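Local structure of L-lysine 6-oxidase (Marinomonas mediterranea, 3WEU) at residues A511-C516 / P583-D588; M447-E452 / K503-P508; D20-N25 / Y34-D39; T150-I155 / G197-A202. The protein catalyses the oxidative deamination of the epsilon-amino group of L-lysine with a cysteine tryptophylquinone cofactor, and the hydrogen peroxide released makes it antibacterial. All blocks are in the same frame, centred on the assembly; numbering follows the deposited sequence.

Contact 1: A511-C516 / P583-D588; sequences ADFFNC and PQSPWD. With EDO (1,2-ethanediol), chain H; EDO (1,2-ethanediol), chain K; EDO (1,2-ethanediol), chain J.
The hydroxyl of S585 donates a hydrogen bond to the backbone carbonyl of C516. S585 OG lies 2.8 Å from C516 O, in the carbonyl plane, with a C=O...donor angle of 145°. The same hydroxyl sits at the edge of the F513 ring, in its plane, with S585 OG 3.5 Å from F513 CD1. One serine oxygen thus meets the end of helix 510-515 twice, once at a carbonyl and once at a ring edge. The S585 side chain swings away from its own N (chi1 -170°), and this carries OG to C516. The CB of S585 lies alongside the sulfur branch, 3.5 Å from C516 SG.

That sulfur is not a free thiol. SG of C516 is covalently linked to CE3 of the modified tryptophan at position 581, and the pair forms the cysteine tryptophylquinone cofactor. C516 is the first residue to leave helical geometry, so the cofactor's cysteine follows directly on the helix end. S585 stands four residues beyond the quinone in sequence. Its bond therefore ties the loop after the quinone to the backbone of the cysteine that is cross-linked to it. All three touching residues are buried. The F513 ring also packs against F251, with the two planes nearly parallel.

Three ethanediol molecules, probably from the crystallisation liquor, bind nearby. One receives a bond from W587, with W587 NE1 3.1 Å from its O2. Another accepts from N515, with N515 ND2 2.9 Å from its O2 and an angle of 168° at the hydrogen. The third donates to the backbone O of F514.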
# COMPACT_ATOMS: atom_id res chain seq x y z
N ALA A 511 0.81 -16.76 8.73
CA ALA A 511 2.12 -16.08 8.81
C ALA A 511 3.24 -17.00 9.27
O ALA A 511 4.32 -16.93 8.76
CB ALA A 511 2.05 -14.89 9.78
N ASP A 512 3.00 -17.83 10.28
CA ASP A 512 4.05 -18.76 10.72
C ASP A 512 4.38 -19.66 9.51
O ASP A 512 5.54 -19.92 9.25
CB ASP A 512 3.67 -19.59 11.94
CG ASP A 512 3.67 -18.78 13.22
OD1 ASP A 512 4.54 -17.85 13.34
OD2 ASP A 512 2.87 -19.16 14.13
N PHE A 513 3.34 -20.10 8.77
CA PHE A 513 3.50 -20.99 7.63
C PHE A 513 4.30 -20.31 6.54
O PHE A 513 5.28 -20.87 6.03
CB PHE A 513 2.12 -21.46 7.16
CG PHE A 513 2.11 -22.56 6.06
CD1 PHE A 513 3.10 -23.41 5.84
CD2 PHE A 513 0.96 -22.74 5.34
CE1 PHE A 513 3.01 -24.45 4.90
CE2 PHE A 513 0.84 -23.77 4.41
CZ PHE A 513 1.90 -24.62 4.19
N PHE A 514 3.94 -19.06 6.18
CA PHE A 514 4.62 -18.36 5.12
C PHE A 514 6.10 -18.11 5.49
O PHE A 514 6.91 -18.07 4.65
CB PHE A 514 3.91 -16.98 4.87
CG PHE A 514 4.50 -16.20 3.77
CD1 PHE A 514 4.30 -16.57 2.46
CD2 PHE A 514 5.28 -15.07 4.04
CE1 PHE A 514 4.85 -15.85 1.41
CE2 PHE A 514 5.84 -14.35 2.99
CZ PHE A 514 5.65 -14.73 1.68
N ASN A 515 6.40 -17.86 6.76
CA ASN A 515 7.75 -17.55 7.19
C ASN A 515 8.58 -18.80 7.55
O ASN A 515 9.82 -18.70 7.71
CB ASN A 515 7.70 -16.76 8.55
CG ASN A 515 7.13 -15.34 8.43
OD1 ASN A 515 7.21 -14.72 7.41
ND2 ASN A 515 6.54 -14.87 9.51
N CYS A 516 7.91 -19.93 7.82
CA CYS A 516 8.61 -21.18 8.26
C CYS A 516 9.27 -21.86 7.05
O CYS A 516 8.78 -22.86 6.52
CB CYS A 516 7.63 -22.14 8.91
SG CYS A 516 8.42 -23.60 9.57
N PRO A 583 9.99 -30.81 8.02
CA PRO A 583 8.88 -31.78 8.08
C PRO A 583 7.52 -31.14 8.10
O PRO A 583 6.56 -31.74 7.62
CB PRO A 583 9.12 -32.50 9.38
CG PRO A 583 10.64 -32.42 9.57
CD PRO A 583 10.89 -30.99 9.17
N GLN A 584 7.44 -29.93 8.66
CA GLN A 584 6.17 -29.26 8.92
C GLN A 584 5.83 -28.16 7.95
O GLN A 584 4.68 -27.74 7.86
CB GLN A 584 6.12 -28.72 10.37
CG GLN A 584 4.91 -29.20 11.10
CD GLN A 584 5.09 -30.65 11.62
OE1 GLN A 584 5.92 -31.42 11.16
NE2 GLN A 584 4.22 -31.01 12.52
N SER A 585 6.81 -27.71 7.20
CA SER A 585 6.66 -26.60 6.29
C SER A 585 7.72 -26.83 5.21
O SER A 585 8.82 -26.31 5.27
CB SER A 585 6.85 -25.27 6.98
OG SER A 585 6.46 -24.27 6.08
N PRO A 586 7.43 -27.75 4.28
CA PRO A 586 8.42 -28.18 3.30
C PRO A 586 8.87 -27.06 2.42
O PRO A 586 8.14 -26.04 2.26
CB PRO A 586 7.65 -29.23 2.46
CG PRO A 586 6.61 -29.70 3.36
CD PRO A 586 6.17 -28.50 4.15
N TRP A 587 10.04 -27.20 1.85
CA TRP A 587 10.61 -26.17 0.99
C TRP A 587 11.09 -26.67 -0.33
O TRP A 587 10.74 -26.08 -1.37
CB TRP A 587 11.70 -25.42 1.74
CG TRP A 587 12.06 -24.10 1.18
CD1 TRP A 587 13.30 -23.67 0.78
CD2 TRP A 587 11.17 -23.00 1.01
NE1 TRP A 587 13.21 -22.38 0.36
CE2 TRP A 587 11.92 -21.94 0.50
CE3 TRP A 587 9.83 -22.82 1.21
CZ2 TRP A 587 11.36 -20.71 0.20
CZ3 TRP A 587 9.26 -21.58 0.88
CH2 TRP A 587 10.03 -20.57 0.38
N ASP A 588 11.92 -27.73 -0.32
CA ASP A 588 12.47 -28.28 -1.55
C ASP A 588 11.91 -29.69 -1.68
O ASP A 588 12.24 -30.55 -0.87
CB ASP A 588 13.97 -28.29 -1.48
CG ASP A 588 14.52 -26.95 -1.03
OD1 ASP A 588 14.74 -26.74 0.17
OD2 ASP A 588 14.65 -26.08 -1.90
C1 EDO H . 4.43 -12.64 7.38
O1 EDO H . 5.80 -12.72 6.94
C2 EDO H . 4.30 -11.79 8.63
O2 EDO H . 5.06 -12.38 9.70
C1 EDO K . 9.21 -16.20 3.13
O1 EDO K . 9.16 -16.79 4.42
C2 EDO K . 9.69 -17.31 2.23
O2 EDO K . 11.07 -17.62 2.51
C1 EDO J . 13.82 -19.93 -3.02
O1 EDO J . 12.75 -20.83 -2.74
C2 EDO J . 15.07 -20.59 -2.42
O2 EDO J . 15.13 -20.32 -1.00

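Contact 2: M447-E452 / K503-P508; sequences MCPGIE and KRMACP
M505 reaches across to the loop 447-452 and meets it with three of its side-chain atoms. CB, at the base, rests against D512 of helix 510-515. M505 CG is turned away from the residue's own carbonyl carbon and approaches the backbone of E452, 3.9 Å from E452 O. The bend at chi2 (-47°) brings M505 SD to 4.1 Å from P449 CB. The bend at chi3 (-78°) then sets CE against the loop. This terminal methyl has the most neighbours. M505 CE touches P449 CB at 3.9 Å, lies 3.4 Å from G450 C and comes within 3.3 Å of I451 O. M505 and P449 cross obliquely, and no hydrogen bond joins the two segments.

Both segments are loops of the C-terminal family region, without regular helix or strand. The loop 447-452 borders the cofactor: C448 N donates to O7 of the modified tryptophan at position 581. Next in line, P449 follows a cis peptide bond. M505 packs along P449 to I451. Between them, the backbone of G450 is so turned that a CB would press on the preceding carbonyl oxygen. The methyl lies close beside this glycine.

The side chain of E452 leaves the backbone on the side away from 503-508. Its carboxylate forms a salt bridge with R13 and also accepts a hydrogen bond from Q584.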
# COMPACT_ATOMS: atom_id res chain seq x y z
N MET A 447 11.62 -23.30 18.11
CA MET A 447 10.37 -22.65 18.43
C MET A 447 10.54 -21.12 18.35
O MET A 447 10.94 -20.50 19.34
CB MET A 447 9.95 -23.12 19.84
CG MET A 447 9.18 -24.44 19.88
SD MET A 447 8.82 -24.88 21.54
CE MET A 447 7.65 -26.25 21.32
N CYS A 448 10.30 -20.57 17.17
CA CYS A 448 10.45 -19.18 16.86
C CYS A 448 9.37 -18.63 15.94
O CYS A 448 9.66 -17.91 15.00
CB CYS A 448 11.88 -18.91 16.31
SG CYS A 448 12.38 -17.13 16.28
N PRO A 449 8.11 -18.91 16.25
CA PRO A 449 7.63 -19.55 17.44
C PRO A 449 7.49 -21.04 17.38
O PRO A 449 7.34 -21.69 18.39
CB PRO A 449 6.22 -18.95 17.57
CG PRO A 449 5.76 -18.65 16.23
CD PRO A 449 7.01 -18.29 15.47
N GLY A 450 7.40 -21.56 16.17
CA GLY A 450 7.03 -22.93 16.00
C GLY A 450 5.89 -23.09 15.07
O GLY A 450 5.58 -22.17 14.32
N ILE A 451 5.24 -24.25 15.12
CA ILE A 451 4.06 -24.49 14.22
C ILE A 451 2.84 -24.72 15.09
O ILE A 451 2.01 -23.81 15.20
CB ILE A 451 4.30 -25.69 13.29
CG1 ILE A 451 5.42 -25.37 12.29
CG2 ILE A 451 3.03 -26.06 12.56
CD1 ILE A 451 5.13 -24.26 11.35
N GLU A 452 2.78 -25.82 15.83
CA GLU A 452 1.60 -26.02 16.66
C GLU A 452 1.58 -25.16 17.98
O GLU A 452 0.51 -24.67 18.40
CB GLU A 452 1.37 -27.47 16.97
CG GLU A 452 1.14 -28.33 15.68
CD GLU A 452 2.44 -28.83 15.02
OE1 GLU A 452 3.58 -28.53 15.54
OE2 GLU A 452 2.31 -29.52 13.97
N LYS A 503 -1.74 -19.44 22.09
CA LYS A 503 -1.94 -18.01 21.95
C LYS A 503 -0.74 -17.25 21.48
O LYS A 503 -0.88 -16.16 20.89
CB LYS A 503 -2.43 -17.40 23.27
CG LYS A 503 -1.43 -17.47 24.38
CD LYS A 503 -2.09 -17.21 25.72
CE LYS A 503 -1.12 -17.45 26.88
NZ LYS A 503 -1.68 -16.97 28.20
N ARG A 504 0.44 -17.77 21.75
CA ARG A 504 1.68 -17.08 21.38
C ARG A 504 1.99 -17.11 19.89
O ARG A 504 2.80 -16.32 19.38
CB ARG A 504 2.85 -17.69 22.15
CG ARG A 504 2.81 -17.30 23.61
CD ARG A 504 3.87 -18.07 24.35
NE ARG A 504 3.97 -17.68 25.76
CZ ARG A 504 3.14 -18.08 26.70
NH1 ARG A 504 2.08 -18.87 26.37
NH2 ARG A 504 3.32 -17.68 27.95
N MET A 505 1.36 -18.04 19.16
CA MET A 505 1.67 -18.28 17.77
C MET A 505 1.16 -17.12 16.93
O MET A 505 0.40 -16.26 17.41
CB MET A 505 1.03 -19.58 17.27
CG MET A 505 1.21 -20.81 18.15
SD MET A 505 2.90 -21.06 18.73
CE MET A 505 3.58 -21.75 17.25
N ALA A 506 1.57 -17.09 15.66
CA ALA A 506 1.15 -15.99 14.81
C ALA A 506 -0.36 -15.95 14.67
O ALA A 506 -1.07 -16.97 14.68
CB ALA A 506 1.80 -16.05 13.44
N CYS A 507 -0.84 -14.73 14.55
CA CYS A 507 -2.26 -14.42 14.38
C CYS A 507 -2.45 -13.60 13.13
O CYS A 507 -2.18 -12.36 13.13
CB CYS A 507 -2.74 -13.67 15.60
SG CYS A 507 -4.54 -13.48 15.56
N PRO A 508 -2.86 -14.25 12.00
CA PRO A 508 -3.22 -15.64 11.81
C PRO A 508 -2.01 -16.56 11.55
O PRO A 508 -0.94 -16.09 11.16
CB PRO A 508 -4.09 -15.61 10.58
CG PRO A 508 -3.45 -14.56 9.77
CD PRO A 508 -2.96 -13.51 10.74

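Contact 3: D20-N25 / Y34-D39. With EDO (1,2-ethanediol), chain L.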
# COMPACT_ATOMS: atom_id res chain seq x y z
N ASP A 20 -18.52 -32.86 7.56
CA ASP A 20 -18.71 -34.28 7.81
C ASP A 20 -17.62 -35.17 7.19
O ASP A 20 -17.68 -36.38 7.29
CB ASP A 20 -20.08 -34.73 7.24
CG ASP A 20 -21.24 -34.19 8.07
OD1 ASP A 20 -21.02 -33.78 9.23
OD2 ASP A 20 -22.36 -34.12 7.54
N ASN A 21 -16.66 -34.55 6.50
CA ASN A 21 -15.63 -35.29 5.75
C ASN A 21 -14.26 -35.13 6.45
O ASN A 21 -13.57 -34.10 6.27
CB ASN A 21 -15.56 -34.79 4.30
CG ASN A 21 -14.64 -35.61 3.42
OD1 ASN A 21 -14.09 -36.62 3.84
ND2 ASN A 21 -14.49 -35.19 2.18
N PHE A 22 -13.86 -36.14 7.20
CA PHE A 22 -12.67 -36.02 8.04
C PHE A 22 -11.94 -37.35 8.14
O PHE A 22 -12.51 -38.42 7.88
CB PHE A 22 -12.99 -35.51 9.46
CG PHE A 22 -14.06 -36.28 10.16
CD1 PHE A 22 -13.75 -37.34 10.99
CD2 PHE A 22 -15.38 -35.92 9.99
CE1 PHE A 22 -14.73 -38.09 11.63
CE2 PHE A 22 -16.40 -36.67 10.64
CZ PHE A 22 -16.07 -37.75 11.43
N VAL A 23 -10.69 -37.27 8.60
CA VAL A 23 -9.93 -38.40 8.94
C VAL A 23 -9.70 -38.42 10.45
O VAL A 23 -9.89 -37.41 11.13
CB VAL A 23 -8.59 -38.43 8.13
CG1 VAL A 23 -8.88 -38.55 6.64
CG2 VAL A 23 -7.75 -37.18 8.30
N LEU A 24 -9.29 -39.57 10.96
CA LEU A 24 -8.92 -39.72 12.33
C LEU A 24 -7.39 -39.69 12.51
O LEU A 24 -6.56 -39.74 11.58
CB LEU A 24 -9.46 -41.04 12.88
CG LEU A 24 -11.00 -41.12 12.82
CD1 LEU A 24 -11.46 -42.40 13.40
CD2 LEU A 24 -11.66 -39.93 13.54
N ASN A 25 -7.03 -39.61 13.78
CA ASN A 25 -5.66 -39.29 14.15
C ASN A 25 -4.68 -40.37 13.79
O ASN A 25 -5.01 -41.55 13.73
CB ASN A 25 -5.52 -39.11 15.66
CG ASN A 25 -6.19 -40.21 16.43
OD1 ASN A 25 -7.43 -40.24 16.58
ND2 ASN A 25 -5.37 -41.13 16.97
N TYR A 34 -6.15 -41.68 9.51
CA TYR A 34 -6.96 -42.83 9.13
C TYR A 34 -8.29 -42.49 8.56
O TYR A 34 -8.96 -41.59 9.02
CB TYR A 34 -7.23 -43.73 10.37
CG TYR A 34 -6.15 -44.68 10.60
CD1 TYR A 34 -4.91 -44.26 11.15
CD2 TYR A 34 -6.30 -45.99 10.20
CE1 TYR A 34 -3.87 -45.16 11.30
CE2 TYR A 34 -5.25 -46.89 10.30
CZ TYR A 34 -4.07 -46.47 10.86
OH TYR A 34 -3.13 -47.40 10.98
N GLU A 35 -8.68 -43.23 7.52
CA GLU A 35 -10.07 -43.27 7.13
C GLU A 35 -10.85 -43.94 8.26
O GLU A 35 -10.26 -44.58 9.18
CB GLU A 35 -10.25 -44.06 5.84
CG GLU A 35 -9.52 -43.52 4.62
CD GLU A 35 -9.94 -42.16 4.16
OE1 GLU A 35 -11.12 -41.78 4.40
OE2 GLU A 35 -9.12 -41.52 3.47
N HIS A 36 -12.17 -43.82 8.21
CA HIS A 36 -12.97 -44.46 9.21
C HIS A 36 -14.25 -45.05 8.62
O HIS A 36 -14.65 -44.65 7.53
CB HIS A 36 -13.31 -43.43 10.31
CG HIS A 36 -14.12 -42.30 9.80
ND1 HIS A 36 -15.48 -42.39 9.61
CD2 HIS A 36 -13.76 -41.05 9.43
CE1 HIS A 36 -15.92 -41.27 9.10
NE2 HIS A 36 -14.90 -40.44 8.95
N ASP A 37 -14.91 -45.90 9.40
CA ASP A 37 -16.23 -46.51 9.00
C ASP A 37 -17.38 -45.70 9.56
O ASP A 37 -17.15 -44.71 10.17
CB ASP A 37 -16.38 -47.94 9.46
CG ASP A 37 -16.35 -48.11 10.94
OD1 ASP A 37 -16.61 -47.23 11.79
OD2 ASP A 37 -16.00 -49.21 11.28
N VAL A 38 -18.63 -46.14 9.35
CA VAL A 38 -19.77 -45.34 9.78
C VAL A 38 -19.95 -45.21 11.26
O VAL A 38 -20.62 -44.29 11.69
CB VAL A 38 -21.11 -45.87 9.16
CG1 VAL A 38 -21.00 -45.72 7.65
CG2 VAL A 38 -21.37 -47.27 9.62
N ASP A 39 -19.31 -46.14 12.00
CA ASP A 39 -19.22 -46.10 13.44
C ASP A 39 -18.10 -45.19 13.96
O ASP A 39 -17.91 -45.12 15.18
CB ASP A 39 -18.96 -47.50 14.00
CG ASP A 39 -20.15 -48.47 13.80
OD1 ASP A 39 -21.25 -47.98 13.63
OD2 ASP A 39 -19.93 -49.70 13.85
C1 EDO L . -15.03 -36.73 -1.48
O1 EDO L . -14.85 -35.52 -2.18
C2 EDO L . -13.69 -37.30 -1.25
O2 EDO L . -13.31 -36.93 0.10
O HOH W 1 -15.71 -38.30 7.39
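L24 and Y34 join the two strands through a reciprocal pair of backbone hydrogen bonds. L24 N lies 2.8 Å from Y34 O, and Y34 N lies 2.9 Å from L24 O. They form a hydrogen-bonded antiparallel pair, and it is a single bridge. The short strand axes stand at 113° to each other, so the segments splay apart on leaving it.

The tight part runs from this bridge to H36. L24 CD1 meets H36 CB at 3.7 Å, and the two side chains cross at about a right angle. Beyond them the H36 ring lies over one face of the F22 ring in an offset stack, with centroids 4.7 Å apart and planes at 21°. H36 NE2 is 3.6 Å from F22 CE1 and sits toward the rim of that face. CG of H36 is wedged between its own N and carbonyl carbon, which places the imidazole over F22. The ring's rotation is fixed from its other nitrogen: ND1 donates to D37 O in a nearly straight bond of 177°, with the acceptor in the ring plane.

The bridge lies in the N-terminal family region. Strand 22-24 pairs in parallel with strand 58-66 of the large mixed sheet, and L24 and F22 pack on strand 193-196. E35 is also backbone-bonded to T43 and T44. On the V23 side, the carboxylate of E35 is bound by R57 and V47 N.

The looser end, toward D20, holds a water. Water 1 bridges D20 O, F22 N and H36 NE2, the last at 2.8 Å. Further out, the N21 amide holds an ethanediol molecule.

Contact 4: T150-I155 / G197-A202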
# COMPACT_ATOMS: atom_id res chain seq x y z
N THR A 150 -23.04 -35.57 17.77
CA THR A 150 -22.34 -34.51 17.05
C THR A 150 -22.82 -33.19 17.59
O THR A 150 -24.03 -32.94 17.61
CB THR A 150 -22.65 -34.51 15.58
OG1 THR A 150 -22.28 -35.76 15.00
CG2 THR A 150 -21.84 -33.45 14.86
N VAL A 151 -21.91 -32.33 18.05
CA VAL A 151 -22.25 -30.93 18.37
C VAL A 151 -21.18 -29.95 17.91
O VAL A 151 -19.99 -30.14 18.18
CB VAL A 151 -22.58 -30.77 19.86
CG1 VAL A 151 -21.52 -31.28 20.71
CG2 VAL A 151 -22.84 -29.31 20.23
N GLU A 152 -21.59 -28.92 17.19
CA GLU A 152 -20.67 -27.89 16.74
C GLU A 152 -20.26 -27.00 17.91
O GLU A 152 -21.04 -26.71 18.82
CB GLU A 152 -21.35 -27.07 15.65
CG GLU A 152 -20.40 -26.31 14.76
CD GLU A 152 -19.43 -27.17 13.91
OE1 GLU A 152 -19.63 -28.43 13.86
OE2 GLU A 152 -18.59 -26.53 13.21
N ILE A 153 -19.03 -26.55 17.90
CA ILE A 153 -18.64 -25.46 18.80
C ILE A 153 -18.92 -24.17 18.05
O ILE A 153 -18.04 -23.50 17.51
CB ILE A 153 -17.15 -25.58 19.23
CG1 ILE A 153 -16.80 -26.96 19.78
CG2 ILE A 153 -16.78 -24.57 20.29
CD1 ILE A 153 -15.27 -27.18 19.79
N SER A 154 -20.19 -23.76 18.06
CA SER A 154 -20.66 -22.73 17.16
C SER A 154 -21.06 -21.45 17.89
O SER A 154 -21.48 -21.52 19.02
CB SER A 154 -21.91 -23.25 16.47
OG SER A 154 -22.54 -22.26 15.71
N ILE A 155 -21.06 -20.35 17.15
CA ILE A 155 -21.57 -19.07 17.68
C ILE A 155 -23.04 -19.17 17.85
O ILE A 155 -23.58 -18.39 18.58
CB ILE A 155 -21.26 -17.87 16.81
CG1 ILE A 155 -21.97 -17.94 15.47
CG2 ILE A 155 -19.76 -17.72 16.71
CD1 ILE A 155 -21.85 -16.65 14.66
N GLY A 197 -11.26 -29.73 14.97
CA GLY A 197 -10.97 -28.32 15.17
C GLY A 197 -11.52 -27.46 14.06
O GLY A 197 -12.45 -27.83 13.38
N GLY A 198 -10.88 -26.33 13.87
CA GLY A 198 -11.28 -25.32 12.89
C GLY A 198 -11.25 -25.72 11.44
O GLY A 198 -10.78 -26.82 11.01
N TYR A 199 -11.73 -24.75 10.67
CA TYR A 199 -11.95 -24.88 9.29
C TYR A 199 -10.95 -24.12 8.42
O TYR A 199 -11.04 -24.21 7.19
CB TYR A 199 -13.36 -24.41 8.98
CG TYR A 199 -14.42 -25.26 9.59
CD1 TYR A 199 -14.97 -24.93 10.85
CD2 TYR A 199 -14.79 -26.47 8.99
CE1 TYR A 199 -15.95 -25.74 11.42
CE2 TYR A 199 -15.74 -27.30 9.57
CZ TYR A 199 -16.32 -26.94 10.77
OH TYR A 199 -17.28 -27.74 11.31
N GLY A 200 -9.99 -23.45 9.06
CA GLY A 200 -9.01 -22.64 8.39
C GLY A 200 -9.37 -21.17 8.21
O GLY A 200 -8.68 -20.43 7.47
N PHE A 201 -10.45 -20.74 8.87
CA PHE A 201 -10.83 -19.32 8.93
C PHE A 201 -9.63 -18.42 9.25
O PHE A 201 -8.85 -18.68 10.18
CB PHE A 201 -11.90 -19.11 10.04
CG PHE A 201 -12.32 -17.68 10.21
CD1 PHE A 201 -11.61 -16.79 10.97
CD2 PHE A 201 -13.47 -17.23 9.53
CE1 PHE A 201 -12.02 -15.43 11.05
CE2 PHE A 201 -13.85 -15.91 9.61
CZ PHE A 201 -13.14 -15.02 10.36
N ALA A 202 -9.50 -17.35 8.51
CA ALA A 202 -8.45 -16.34 8.81
C ALA A 202 -8.90 -15.06 8.10
O ALA A 202 -8.94 -14.98 6.85
CB ALA A 202 -7.09 -16.80 8.31
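Strand 150-154 and the loop 197-202 share no backbone hydrogen bond. E152 and Y199 meet through their side chains, which extend toward each other from opposite directions. Y199 donates its phenol proton to the carboxylate, with Y199 OH 2.6 Å from E152 OE2. The oxygen used offers its syn lone pair, on the side of the other carboxylate oxygen. E152 OE2 stands at the edge of the tyrosine ring, in its plane, and is 3.3 Å from Y199 CE1. Carboxylate and ring are nearly coplanar, with 29° between their planes.

E152 reaches this position by leaving its strand with CG opposite the backbone N (chi1 -160°) and then bending at chi2 (64°). The carboxylate is held at both oxygens by other partners as well: OE1 is bonded to T184 OG1, and OE2 to S181 OG. These come from strand 181-187, the antiparallel neighbour of strand 150-154 in the mixed sheet of the N-terminal family region. The hydroxyl of Y199 has a second partner in T19 OG1. The bonds to E152 fix the rotation of its carboxylate and would probably spread its charge over three hydroxyl groups. Both touching residues are partly exposed, and the contact lies at the surface.

The loop carrying Y199 follows strand 193-196, which itself pairs with strand 181-187. The bond thus joins an outer strand to the loop leaving a strand two places away. D220 fixes the loop from another direction, accepting from the backbone N of both Y199 and F201. G200 adopts a positive phi between them.

In the fold
Contacts 1 and 2 are buried near the centre of the chain. Contact 3 is partly buried and contact 4 is at the surface, both in the N-terminal region. The first two adjoin: D512 of contact 1 accepts a bond from A506 N of contact 2. Contact 1 holds the cofactor's cysteine, and contact 2 borders the quinone. Contact 1 has a single serine-to-carbonyl bond, whereas contact 2 has no hydrogen bond across it; a methionine packs on a proline and on loop backbone. Contacts 3 and 4 reach the same mixed sheet, their centres about 17 Å apart. Contact 3 combines strand pairing, a ring stack and a water; contact 4 rests on one hydroxyl-to-carboxylate bond. Contact 4 also touches contact 2, where A202 packs on P508.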